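Local coordinates for melanin biosynthesis protein TyrA, putative (Shewanella oneidensis, PDB 2IIZ) that binds heme b and is probably a dye-decolorizing peroxidase that oxidises its substrates with hydrogen peroxide, at residues A[241-246]-A[256-261]; A[15-20]-A[160-165]; A[84-89]-A[182-187]. One frame throughout, in Å; residues are numbered along the deposited sequence.

Overall arrangement
From the N terminus, the loop 15-20 is the first to find a distant partner: it meets helix 160-166, where contact 2 closes a loop of 139 residues. Within that span the loop 84-89 begins contact 3, which is completed only by strand 179-188 after 92 intervening residues, so contacts 2 and 3 cross along the chain; their centres lie about 21 Å apart. Contact 1 follows in series as a local hairpin, 241-246 with 256-261. Strand 254-262 is the sheet neighbour of strand 179-188, and contacts 1 and 3 both touch the heme, while Q244 of contact 1 probably bonds to A16 of contact 2.

Contact 1: residues A[241-246]-A[256-261]; sequences ILRQSM and LMFIST. With HEM (protoporphyrin IX containing Fe), chain C.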
loop_
_atom_site.group_PDB
_atom_site.type_symbol
_atom_site.label_atom_id
_atom_site.label_comp_id
_atom_site.label_asym_id
_atom_site.label_seq_id
_atom_site.Cartn_x
_atom_site.Cartn_y
_atom_site.Cartn_z
ATOM N N ILE A 241 9.556 2.999 -26.829
ATOM C CA ILE A 241 10.073 2.859 -25.479
ATOM C C ILE A 241 9.457 1.616 -24.837
ATOM O O ILE A 241 8.431 1.091 -25.316
ATOM C CB ILE A 241 9.764 4.079 -24.587
ATOM C CG1 ILE A 241 8.270 4.395 -24.585
ATOM C CG2 ILE A 241 10.551 5.298 -25.041
ATOM C CD1 ILE A 241 7.805 5.001 -23.281
ATOM N N LEU A 242 10.073 1.142 -23.761
ATOM C CA LEU A 242 9.490 0.058 -22.997
ATOM C C LEU A 242 9.008 0.619 -21.682
ATOM O O LEU A 242 9.785 0.965 -20.810
ATOM C CB LEU A 242 10.480 -1.091 -22.776
ATOM C CG LEU A 242 9.936 -2.210 -21.877
ATOM C CD1 LEU A 242 8.969 -3.120 -22.633
ATOM C CD2 LEU A 242 11.063 -2.993 -21.266
ATOM N N ARG A 243 7.704 0.704 -21.540
ATOM C CA ARG A 243 7.133 1.245 -20.322
ATOM C C ARG A 243 6.970 0.165 -19.297
ATOM O O ARG A 243 6.690 -0.985 -19.635
ATOM C CB ARG A 243 5.765 1.824 -20.594
ATOM C CG ARG A 243 5.772 3.073 -21.407
ATOM C CD ARG A 243 4.381 3.292 -21.959
ATOM N NE ARG A 243 4.105 2.354 -23.053
ATOM C CZ ARG A 243 2.912 1.862 -23.369
ATOM N NH1 ARG A 243 1.822 2.191 -22.671
ATOM N NH2 ARG A 243 2.817 1.029 -24.391
ATOM N N GLN A 244 7.136 0.554 -18.040
ATOM C CA GLN A 244 7.005 -0.347 -16.924
ATOM C C GLN A 244 6.067 0.244 -15.888
ATOM O O GLN A 244 6.228 -0.049 -14.714
ATOM C CB GLN A 244 8.379 -0.559 -16.287
ATOM C CG GLN A 244 9.362 -1.392 -17.118
ATOM C CD GLN A 244 9.054 -2.879 -17.139
ATOM O OE1 GLN A 244 8.043 -3.328 -16.602
ATOM N NE2 GLN A 244 9.934 -3.659 -17.774
ATOM N N SER A 245 5.105 1.069 -16.322
ATOM C CA SER A 245 4.271 1.847 -15.393
ATOM C C SER A 245 3.255 0.991 -14.684
ATOM O O SER A 245 2.892 -0.073 -15.178
ATOM C CB SER A 245 3.484 2.912 -16.131
ATOM O OG SER A 245 4.245 3.489 -17.143
HETATM N N MSE A 246 2.788 1.465 -13.534
HETATM C CA MSE A 246 1.731 0.794 -12.778
HETATM C C MSE A 246 0.839 1.805 -12.072
HETATM O O MSE A 246 1.296 2.895 -11.769
HETATM C CB MSE A 246 2.355 -0.116 -11.753
HETATM C CG MSE A 246 3.218 -1.171 -12.408
HETATM SE SE MSE A 246 3.728 -2.615 -11.329
HETATM C CE MSE A 246 1.974 -3.265 -10.792
ATOM N N LEU A 256 -1.059 7.079 -12.054
ATOM C CA LEU A 256 -0.112 6.220 -12.719
ATOM C C LEU A 256 1.309 6.613 -12.357
ATOM O O LEU A 256 1.684 7.796 -12.403
ATOM C CB LEU A 256 -0.243 6.333 -14.254
ATOM C CG LEU A 256 0.537 5.277 -15.040
ATOM C CD1 LEU A 256 -0.140 3.954 -14.871
ATOM C CD2 LEU A 256 0.688 5.589 -16.524
HETATM N N MSE A 257 2.106 5.610 -12.005
HETATM C CA MSE A 257 3.521 5.817 -11.845
HETATM C C MSE A 257 4.115 5.496 -13.180
HETATM O O MSE A 257 4.431 4.328 -13.484
HETATM C CB MSE A 257 4.108 4.927 -10.781
HETATM C CG MSE A 257 5.591 5.221 -10.480
HETATM SE SE MSE A 257 5.951 6.963 -9.751
HETATM C CE MSE A 257 4.976 6.824 -8.157
ATOM N N PHE A 258 4.260 6.538 -13.985
ATOM C CA PHE A 258 4.800 6.359 -15.299
ATOM C C PHE A 258 6.298 6.167 -15.297
ATOM O O PHE A 258 7.047 7.001 -14.768
ATOM C CB PHE A 258 4.483 7.518 -16.224
ATOM C CG PHE A 258 4.991 7.286 -17.590
ATOM C CD1 PHE A 258 4.215 6.614 -18.512
ATOM C CD2 PHE A 258 6.258 7.721 -17.951
ATOM C CE1 PHE A 258 4.674 6.383 -19.798
ATOM C CE2 PHE A 258 6.741 7.500 -19.237
ATOM C CZ PHE A 258 5.946 6.826 -20.172
ATOM N N ILE A 259 6.726 5.068 -15.913
ATOM C CA ILE A 259 8.131 4.739 -16.023
ATOM C C ILE A 259 8.468 4.399 -17.463
ATOM O O ILE A 259 7.878 3.494 -18.025
ATOM C CB ILE A 259 8.486 3.559 -15.110
ATOM C CG1 ILE A 259 8.011 3.865 -13.662
ATOM C CG2 ILE A 259 9.984 3.270 -15.191
ATOM C CD1 ILE A 259 8.440 2.874 -12.629
ATOM N N SER A 260 9.413 5.133 -18.052
ATOM C CA SER A 260 9.945 4.807 -19.372
ATOM C C SER A 260 11.355 4.228 -19.270
ATOM O O SER A 260 12.162 4.693 -18.473
ATOM C CB SER A 260 9.991 6.039 -20.248
ATOM O OG SER A 260 10.718 5.791 -21.454
ATOM N N THR A 261 11.639 3.215 -20.092
ATOM C CA THR A 261 12.952 2.577 -20.153
ATOM C C THR A 261 13.353 2.484 -21.612
ATOM O O THR A 261 12.558 2.059 -22.441
ATOM C CB THR A 261 12.933 1.167 -19.551
ATOM O OG1 THR A 261 12.205 0.275 -20.408
ATOM C CG2 THR A 261 12.292 1.162 -18.162
HETATM C CHA HEM C . -0.148 3.911 -24.974
HETATM C CHB HEM C . -2.132 5.317 -20.815
HETATM C CHC HEM C . 1.408 8.455 -20.107
HETATM C CHD HEM C . 3.689 6.697 -23.942
HETATM C C1A HEM C . -1.015 4.043 -23.921
HETATM C C2A HEM C . -2.277 3.348 -23.785
HETATM C C3A HEM C . -2.815 3.752 -22.620
HETATM C C4A HEM C . -1.914 4.691 -22.008
HETATM C CMA HEM C . -4.156 3.319 -22.004
HETATM C CAA HEM C . -2.861 2.340 -24.805
HETATM C CBA HEM C . -2.433 0.892 -24.495
HETATM C CGA HEM C . -1.010 0.635 -24.940
HETATM O O1A HEM C . -0.094 0.533 -24.071
HETATM O O2A HEM C . -0.771 0.524 -26.173
HETATM C C1B HEM C . -1.352 6.295 -20.282
HETATM C C2B HEM C . -1.647 7.007 -19.057
HETATM C C3B HEM C . -0.656 7.885 -18.861
HETATM C C4B HEM C . 0.275 7.735 -19.953
HETATM C CMB HEM C . -2.903 6.737 -18.198
HETATM C CAB HEM C . -0.448 8.899 -17.726
HETATM C CBB HEM C . -1.479 9.508 -17.158
HETATM C C1C HEM C . 2.312 8.258 -21.102
HETATM C C2C HEM C . 3.507 9.041 -21.273
HETATM C C3C HEM C . 4.150 8.559 -22.341
HETATM C C4C HEM C . 3.366 7.454 -22.856
HETATM C CMC HEM C . 3.884 10.206 -20.344
HETATM C CAC HEM C . 5.478 9.034 -22.962
HETATM C CBC HEM C . 6.202 10.068 -22.512
HETATM C C1D HEM C . 2.891 5.774 -24.559
HETATM C C2D HEM C . 3.285 4.998 -25.705
HETATM C C3D HEM C . 2.086 4.127 -26.030
HETATM C C4D HEM C . 1.095 4.471 -25.043
HETATM C CMD HEM C . 4.640 5.057 -26.443
HETATM C CAD HEM C . 1.932 3.099 -27.163
HETATM C CBD HEM C . 1.227 3.789 -28.319
HETATM C CGD HEM C . 1.284 2.979 -29.593
HETATM O O1D HEM C . 0.223 2.393 -29.974
HETATM O O2D HEM C . 2.378 2.928 -30.212
HETATM N NA HEM C . -0.816 4.858 -22.822
HETATM N NB HEM C . -0.167 6.759 -20.809
HETATM N NC HEM C . 2.242 7.289 -22.076
HETATM N ND HEM C . 1.601 5.440 -24.195
HETATM FE FE HEM C . 0.595 6.228 -22.565
#
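R243 and F258 lay two flat groups, their planes 23° apart, against the heme. Over the centre of one face of the R243 guanidinium lies heme C3D, 3.5 Å above the plane, and in plane at its edge is the propionate carbon CGA. The F258 ring has heme C2C over one face, offset toward the rim, with I241 CD1 at its edge, 4.1 Å from F258 CZ. R243 CD packs obliquely 3.8 Å from F258 CE1. A bend at chi3 (-74°) places NE of R243 beside heme C2D; beyond it, NH1 and NH2 both donate to propionate oxygen O1A, NH1 at 2.9 Å, while NH1 also forms a salt bridge with D152. An alanine here would probably leave O1A without two donors, D152 without this partner charge, and a gap beside the F258 ring. The two strands form an antiparallel hairpin, in which L242 N donates to T261 O and Q244 N reaches I259 O at 3.0 Å. The return bond is replaced: I259 N donates to the side-chain OG of S245 at 3.2 Å. Regular pairing resumes where M257 N meets M246 O. The hairpin joins strands 238-249 and 254-262; strand 179-188 continues the sheet beyond 254-262, Y24 of strand 21-29 packs on selenomethionines M246 and M257 and on I259, and helix 160-166 packs on L242 and T261.

Contact 2: residues A[15-20]-A[160-165]; sequences CAEGNL and RHRQEV
C15, A16 and E17 pass beside R162 as irregular chain, the closest approach of alpha carbons being 6.2 Å between C15 and R162, on a short helix. In the dye-decolorizing peroxidase fold seen here, this arginine fastens the loop before strand 21-29 to helix 160-166 by gripping two successive backbone carbonyls. NE of R162 donates to C15 O at 2.9 Å, with an N-H...O angle of 159° and the oxygen close to the guanidinium plane. NH2 adds weak bonds to the same C15 O and to A16 O, the latter at 3.0 Å. Together these bonds should restrict rotation of the guanidinium, whose NE is placed by a bend at chi3 (86°). E17 comes from another direction: its OE2 sits over one guanidinium face, offset toward the rim, in a long ion pair with NE at 3.7 Å. No N-H points at this oxygen, so the attraction is probably one of charges alone. R162 also packs on L242 and Q244 of strand 238-249, and NH1 makes a weak bond to P157 O. A16 O is shared, since it accepts from Q244 NE2 as well as from R162. At the root of the arginine, C15 CB lies 4.4 Å from R162 CB.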
loop_
_atom_site.group_PDB
_atom_site.type_symbol
_atom_site.label_atom_id
_atom_site.label_comp_id
_atom_site.label_asym_id
_atom_site.label_seq_id
_atom_site.Cartn_x
_atom_site.Cartn_y
_atom_site.Cartn_z
ATOM N N CYS A 15 13.590 -4.921 -18.018
ATOM C CA CYS A 15 12.751 -5.484 -19.071
ATOM C C CYS A 15 11.729 -6.505 -18.553
ATOM O O CYS A 15 11.049 -7.155 -19.345
ATOM C CB CYS A 15 13.614 -6.160 -20.120
ATOM S SG CYS A 15 14.723 -5.082 -21.020
ATOM N N ALA A 16 11.608 -6.653 -17.242
ATOM C CA ALA A 16 10.767 -7.719 -16.703
ATOM C C ALA A 16 9.347 -7.604 -17.215
ATOM O O ALA A 16 8.848 -6.499 -17.447
ATOM C CB ALA A 16 10.773 -7.693 -15.180
ATOM N N GLU A 17 8.702 -8.751 -17.391
ATOM C CA GLU A 17 7.262 -8.788 -17.633
ATOM C C GLU A 17 6.528 -8.234 -16.406
ATOM O O GLU A 17 7.106 -8.096 -15.315
ATOM C CB GLU A 17 6.788 -10.217 -17.926
ATOM C CG GLU A 17 7.313 -10.824 -19.226
ATOM C CD GLU A 17 6.863 -10.062 -20.469
ATOM O OE1 GLU A 17 5.794 -9.405 -20.401
ATOM O OE2 GLU A 17 7.577 -10.117 -21.511
ATOM N N GLY A 18 5.256 -7.908 -16.589
ATOM C CA GLY A 18 4.444 -7.256 -15.527
ATOM C C GLY A 18 4.307 -8.066 -14.254
ATOM O O GLY A 18 4.525 -9.280 -14.288
ATOM N N ASN A 19 3.943 -7.388 -13.151
ATOM C CA ASN A 19 3.743 -8.005 -11.821
ATOM C C ASN A 19 2.565 -7.419 -11.095
ATOM O O ASN A 19 2.137 -6.305 -11.392
ATOM C CB ASN A 19 4.954 -7.787 -10.897
ATOM C CG ASN A 19 6.203 -8.514 -11.377
ATOM O OD1 ASN A 19 6.878 -8.059 -12.291
ATOM N ND2 ASN A 19 6.501 -9.634 -10.769
ATOM N N LEU A 20 2.045 -8.164 -10.124
ATOM C CA LEU A 20 0.915 -7.674 -9.344
ATOM C C LEU A 20 1.239 -6.486 -8.423
ATOM O O LEU A 20 0.338 -5.726 -8.071
ATOM C CB LEU A 20 0.312 -8.799 -8.500
ATOM C CG LEU A 20 -0.214 -10.007 -9.286
ATOM C CD1 LEU A 20 -0.713 -11.146 -8.358
ATOM C CD2 LEU A 20 -1.313 -9.589 -10.222
ATOM N N ARG A 160 12.094 -10.466 -27.190
ATOM C CA ARG A 160 13.446 -9.953 -27.360
ATOM C C ARG A 160 13.488 -8.533 -27.869
ATOM O O ARG A 160 14.502 -7.861 -27.710
ATOM C CB ARG A 160 14.249 -10.848 -28.320
ATOM C CG ARG A 160 14.928 -12.002 -27.609
ATOM C CD ARG A 160 16.164 -11.518 -26.858
ATOM N NE ARG A 160 16.123 -11.852 -25.437
ATOM C CZ ARG A 160 17.051 -11.492 -24.550
ATOM N NH1 ARG A 160 18.113 -10.779 -24.927
ATOM N NH2 ARG A 160 16.919 -11.847 -23.270
ATOM N N HIS A 161 12.404 -8.073 -28.485
ATOM C CA HIS A 161 12.323 -6.670 -28.881
ATOM C C HIS A 161 12.468 -5.741 -27.679
ATOM O O HIS A 161 13.041 -4.671 -27.800
ATOM C CB HIS A 161 11.027 -6.363 -29.628
ATOM C CG HIS A 161 11.097 -5.106 -30.434
ATOM N ND1 HIS A 161 12.039 -4.918 -31.429
ATOM C CD2 HIS A 161 10.350 -3.976 -30.397
ATOM C CE1 HIS A 161 11.869 -3.723 -31.967
ATOM N NE2 HIS A 161 10.851 -3.131 -31.362
ATOM N N ARG A 162 11.951 -6.149 -26.522
ATOM C CA ARG A 162 12.117 -5.379 -25.277
ATOM C C ARG A 162 13.576 -5.028 -25.025
ATOM O O ARG A 162 13.916 -3.890 -24.738
ATOM C CB ARG A 162 11.634 -6.177 -24.077
ATOM C CG ARG A 162 10.187 -6.604 -24.156
ATOM C CD ARG A 162 9.877 -7.647 -23.101
ATOM N NE ARG A 162 9.527 -7.038 -21.829
ATOM C CZ ARG A 162 8.336 -6.509 -21.545
ATOM N NH1 ARG A 162 7.353 -6.500 -22.444
ATOM N NH2 ARG A 162 8.121 -5.979 -20.345
ATOM N N GLN A 163 14.442 -6.018 -25.132
ATOM C CA GLN A 163 15.850 -5.776 -24.900
ATOM C C GLN A 163 16.369 -4.759 -25.937
ATOM O O GLN A 163 17.052 -3.793 -25.596
ATOM C CB GLN A 163 16.632 -7.103 -24.909
ATOM C CG GLN A 163 16.602 -7.875 -23.549
ATOM C CD GLN A 163 15.224 -8.448 -23.183
ATOM O OE1 GLN A 163 14.355 -8.576 -24.041
ATOM N NE2 GLN A 163 15.030 -8.798 -21.902
ATOM N N GLU A 164 16.016 -4.992 -27.196
ATOM C CA GLU A 164 16.399 -4.130 -28.325
ATOM C C GLU A 164 16.034 -2.654 -28.065
ATOM O O GLU A 164 16.823 -1.743 -28.340
ATOM C CB GLU A 164 15.694 -4.633 -29.594
ATOM C CG GLU A 164 16.217 -4.066 -30.911
ATOM C CD GLU A 164 17.378 -4.842 -31.485
ATOM O OE1 GLU A 164 17.703 -5.930 -30.954
ATOM O OE2 GLU A 164 17.966 -4.354 -32.477
ATOM N N VAL A 165 14.836 -2.430 -27.534
ATOM C CA VAL A 165 14.335 -1.068 -27.284
ATOM C C VAL A 165 14.945 -0.479 -26.020
ATOM O O VAL A 165 15.350 0.672 -26.013
ATOM C CB VAL A 165 12.793 -1.039 -27.163
ATOM C CG1 VAL A 165 12.287 0.340 -26.702
ATOM C CG2 VAL A 165 12.162 -1.393 -28.487
#

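Contact 3: residues A[84-89]-A[182-187]; sequences KPFPAM and HVQKYA. With HEM (protoporphyrin IX containing Fe), chain C.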
loop_
_atom_site.group_PDB
_atom_site.type_symbol
_atom_site.label_atom_id
_atom_site.label_comp_id
_atom_site.label_asym_id
_atom_site.label_seq_id
_atom_site.Cartn_x
_atom_site.Cartn_y
_atom_site.Cartn_z
ATOM N N LYS A 84 21.171 13.094 -19.231
ATOM C CA LYS A 84 20.828 14.468 -18.901
ATOM C C LYS A 84 19.573 14.550 -18.019
ATOM O O LYS A 84 18.834 13.552 -17.871
ATOM C CB LYS A 84 20.649 15.292 -20.188
ATOM C CG LYS A 84 19.503 14.863 -21.111
ATOM C CD LYS A 84 19.620 15.603 -22.460
ATOM C CE LYS A 84 18.461 15.273 -23.397
ATOM N N PRO A 85 19.331 15.747 -17.432
ATOM C CA PRO A 85 18.208 15.908 -16.506
ATOM C C PRO A 85 16.841 15.724 -17.169
ATOM O O PRO A 85 16.747 15.634 -18.391
ATOM C CB PRO A 85 18.381 17.330 -15.975
ATOM C CG PRO A 85 19.809 17.740 -16.355
ATOM C CD PRO A 85 20.097 17.002 -17.600
ATOM N N PHE A 86 15.794 15.658 -16.359
ATOM C CA PHE A 86 14.463 15.468 -16.886
ATOM C C PHE A 86 14.171 16.662 -17.755
ATOM O O PHE A 86 14.520 17.791 -17.392
ATOM C CB PHE A 86 13.423 15.344 -15.772
ATOM C CG PHE A 86 12.022 15.070 -16.268
ATOM C CD1 PHE A 86 11.605 13.769 -16.526
ATOM C CD2 PHE A 86 11.120 16.119 -16.474
ATOM C CE1 PHE A 86 10.306 13.513 -16.984
ATOM C CE2 PHE A 86 9.816 15.877 -16.931
ATOM C CZ PHE A 86 9.405 14.579 -17.185
ATOM N N PRO A 87 13.536 16.425 -18.914
ATOM C CA PRO A 87 13.291 17.527 -19.835
ATOM C C PRO A 87 12.005 18.311 -19.473
ATOM O O PRO A 87 10.941 18.106 -20.068
ATOM C CB PRO A 87 13.187 16.808 -21.184
ATOM C CG PRO A 87 12.530 15.483 -20.820
ATOM C CD PRO A 87 13.014 15.143 -19.438
ATOM N N ALA A 88 12.120 19.207 -18.496
ATOM C CA ALA A 88 10.986 20.014 -18.044
ATOM C C ALA A 88 10.262 20.650 -19.227
ATOM O O ALA A 88 10.896 21.166 -20.152
ATOM C CB ALA A 88 11.462 21.119 -17.072
HETATM N N MSE A 89 8.937 20.617 -19.201
HETATM C CA MSE A 89 8.175 21.390 -20.171
HETATM C C MSE A 89 6.750 21.680 -19.700
HETATM O O MSE A 89 6.225 21.023 -18.800
HETATM C CB MSE A 89 8.198 20.714 -21.550
HETATM C CG MSE A 89 7.925 19.223 -21.552
HETATM SE SE MSE A 89 7.994 18.480 -23.352
HETATM C CE MSE A 89 9.793 17.736 -23.354
ATOM N N HIS A 182 13.018 7.307 -17.103
ATOM C CA HIS A 182 12.319 8.534 -16.739
ATOM C C HIS A 182 11.061 8.158 -15.970
ATOM O O HIS A 182 10.353 7.208 -16.333
ATOM C CB HIS A 182 11.934 9.338 -17.967
ATOM C CG HIS A 182 13.105 9.888 -18.727
ATOM N ND1 HIS A 182 13.657 9.243 -19.809
ATOM C CD2 HIS A 182 13.828 11.021 -18.556
ATOM C CE1 HIS A 182 14.671 9.954 -20.277
ATOM N NE2 HIS A 182 14.797 11.038 -19.534
ATOM N N VAL A 183 10.788 8.909 -14.911
ATOM C CA VAL A 183 9.697 8.598 -14.019
ATOM C C VAL A 183 8.838 9.859 -13.863
ATOM O O VAL A 183 9.361 10.956 -13.576
ATOM C CB VAL A 183 10.262 8.122 -12.678
ATOM C CG1 VAL A 183 9.164 7.709 -11.727
ATOM C CG2 VAL A 183 11.248 6.972 -12.905
ATOM N N GLN A 184 7.530 9.702 -14.070
ATOM C CA GLN A 184 6.567 10.770 -13.827
ATOM C C GLN A 184 5.490 10.211 -12.925
ATOM O O GLN A 184 4.842 9.239 -13.283
ATOM C CB GLN A 184 5.916 11.243 -15.129
ATOM C CG GLN A 184 6.850 11.915 -16.125
ATOM C CD GLN A 184 6.073 12.708 -17.178
ATOM O OE1 GLN A 184 5.624 12.150 -18.185
ATOM N NE2 GLN A 184 5.903 14.013 -16.940
ATOM N N LYS A 185 5.301 10.818 -11.762
ATOM C CA LYS A 185 4.182 10.458 -10.900
ATOM C C LYS A 185 2.967 11.261 -11.353
ATOM O O LYS A 185 2.901 12.473 -11.103
ATOM C CB LYS A 185 4.473 10.768 -9.425
ATOM C CG LYS A 185 3.367 10.240 -8.473
ATOM C CD LYS A 185 3.704 10.438 -7.006
ATOM C CE LYS A 185 3.370 11.840 -6.522
ATOM N NZ LYS A 185 3.560 11.979 -5.045
ATOM N N TYR A 186 2.026 10.573 -12.017
ATOM C CA TYR A 186 0.783 11.169 -12.514
ATOM C C TYR A 186 -0.366 10.987 -11.512
ATOM O O TYR A 186 -0.763 9.860 -11.189
ATOM C CB TYR A 186 0.383 10.572 -13.868
ATOM C CG TYR A 186 1.134 11.108 -15.086
ATOM C CD1 TYR A 186 0.688 12.220 -15.757
ATOM C CD2 TYR A 186 2.273 10.491 -15.557
ATOM C CE1 TYR A 186 1.365 12.723 -16.886
ATOM C CE2 TYR A 186 2.968 10.979 -16.685
ATOM C CZ TYR A 186 2.502 12.096 -17.340
ATOM O OH TYR A 186 3.163 12.592 -18.445
ATOM N N ALA A 187 -0.888 12.114 -11.030
ATOM C CA ALA A 187 -2.055 12.149 -10.159
ATOM C C ALA A 187 -3.292 12.381 -11.045
ATOM O O ALA A 187 -3.457 13.453 -11.626
ATOM C CB ALA A 187 -1.914 13.264 -9.132
HETATM C CHA HEM C . -0.148 3.911 -24.974
HETATM C CHB HEM C . -2.132 5.317 -20.815
HETATM C CHC HEM C . 1.408 8.455 -20.107
HETATM C CHD HEM C . 3.689 6.697 -23.942
HETATM C C1A HEM C . -1.015 4.043 -23.921
HETATM C C2A HEM C . -2.277 3.348 -23.785
HETATM C C3A HEM C . -2.815 3.752 -22.620
HETATM C C4A HEM C . -1.914 4.691 -22.008
HETATM C CMA HEM C . -4.156 3.319 -22.004
HETATM C CAA HEM C . -2.861 2.340 -24.805
HETATM C CBA HEM C . -2.433 0.892 -24.495
HETATM C CGA HEM C . -1.010 0.635 -24.940
HETATM O O1A HEM C . -0.094 0.533 -24.071
HETATM O O2A HEM C . -0.771 0.524 -26.173
HETATM C C1B HEM C . -1.352 6.295 -20.282
HETATM C C2B HEM C . -1.647 7.007 -19.057
HETATM C C3B HEM C . -0.656 7.885 -18.861
HETATM C C4B HEM C . 0.275 7.735 -19.953
HETATM C CMB HEM C . -2.903 6.737 -18.198
HETATM C CAB HEM C . -0.448 8.899 -17.726
HETATM C CBB HEM C . -1.479 9.508 -17.158
HETATM C C1C HEM C . 2.312 8.258 -21.102
HETATM C C2C HEM C . 3.507 9.041 -21.273
HETATM C C3C HEM C . 4.150 8.559 -22.341
HETATM C C4C HEM C . 3.366 7.454 -22.856
HETATM C CMC HEM C . 3.884 10.206 -20.344
HETATM C CAC HEM C . 5.478 9.034 -22.962
HETATM C CBC HEM C . 6.202 10.068 -22.512
HETATM C C1D HEM C . 2.891 5.774 -24.559
HETATM C C2D HEM C . 3.285 4.998 -25.705
HETATM C C3D HEM C . 2.086 4.127 -26.030
HETATM C C4D HEM C . 1.095 4.471 -25.043
HETATM C CMD HEM C . 4.640 5.057 -26.443
HETATM C CAD HEM C . 1.932 3.099 -27.163
HETATM C CBD HEM C . 1.227 3.789 -28.319
HETATM C CGD HEM C . 1.284 2.979 -29.593
HETATM O O1D HEM C . 0.223 2.393 -29.974
HETATM O O2D HEM C . 2.378 2.928 -30.212
HETATM N NA HEM C . -0.816 4.858 -22.822
HETATM N NB HEM C . -0.167 6.759 -20.809
HETATM N NC HEM C . 2.242 7.289 -22.076
HETATM N ND HEM C . 1.601 5.440 -24.195
HETATM FE FE HEM C . 0.595 6.228 -22.565
#
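F86 meets Q184 with the tip of its ring: CZ lies 3.6 Å from Q184 NE2, which sits at the ring edge near its plane, and 3.8 Å from Q184 CG. The two side chains cross at about a right angle, ring and amide planes 42° apart. This joins an irregular loop ahead of strand 89-91 to strand 179-188 of the central antiparallel sheet of the dye-decolorizing peroxidase fold. Further along the ring, F86 CD1 approaches H182 CD2 obliquely at 4.1 Å. CG of F86 lies anti to the backbone N (chi1 -177°), and the ring beyond it reaches Q184 with CZ and CE1.

In the next shell, Y186 OH donates to Q184 OE1 from above the carbonyl plane, though the modelled length is short and its exact value doubtful. Both polar groups border the heme, whose methyl CMC lies 3.4 Å from Q184 OE1, while the vinyl carbon CAB lies over one face of the tyrosine ring, offset toward the rim. The H182 ring stacks with F268 of helix 266-276, which probably helps to hold it, and the F86 backbone N bonds to E100. On the loop itself P87 is the centre of an inverse gamma turn, and its CD rests 3.3 Å above one face of the F86 ring, offset toward the rim.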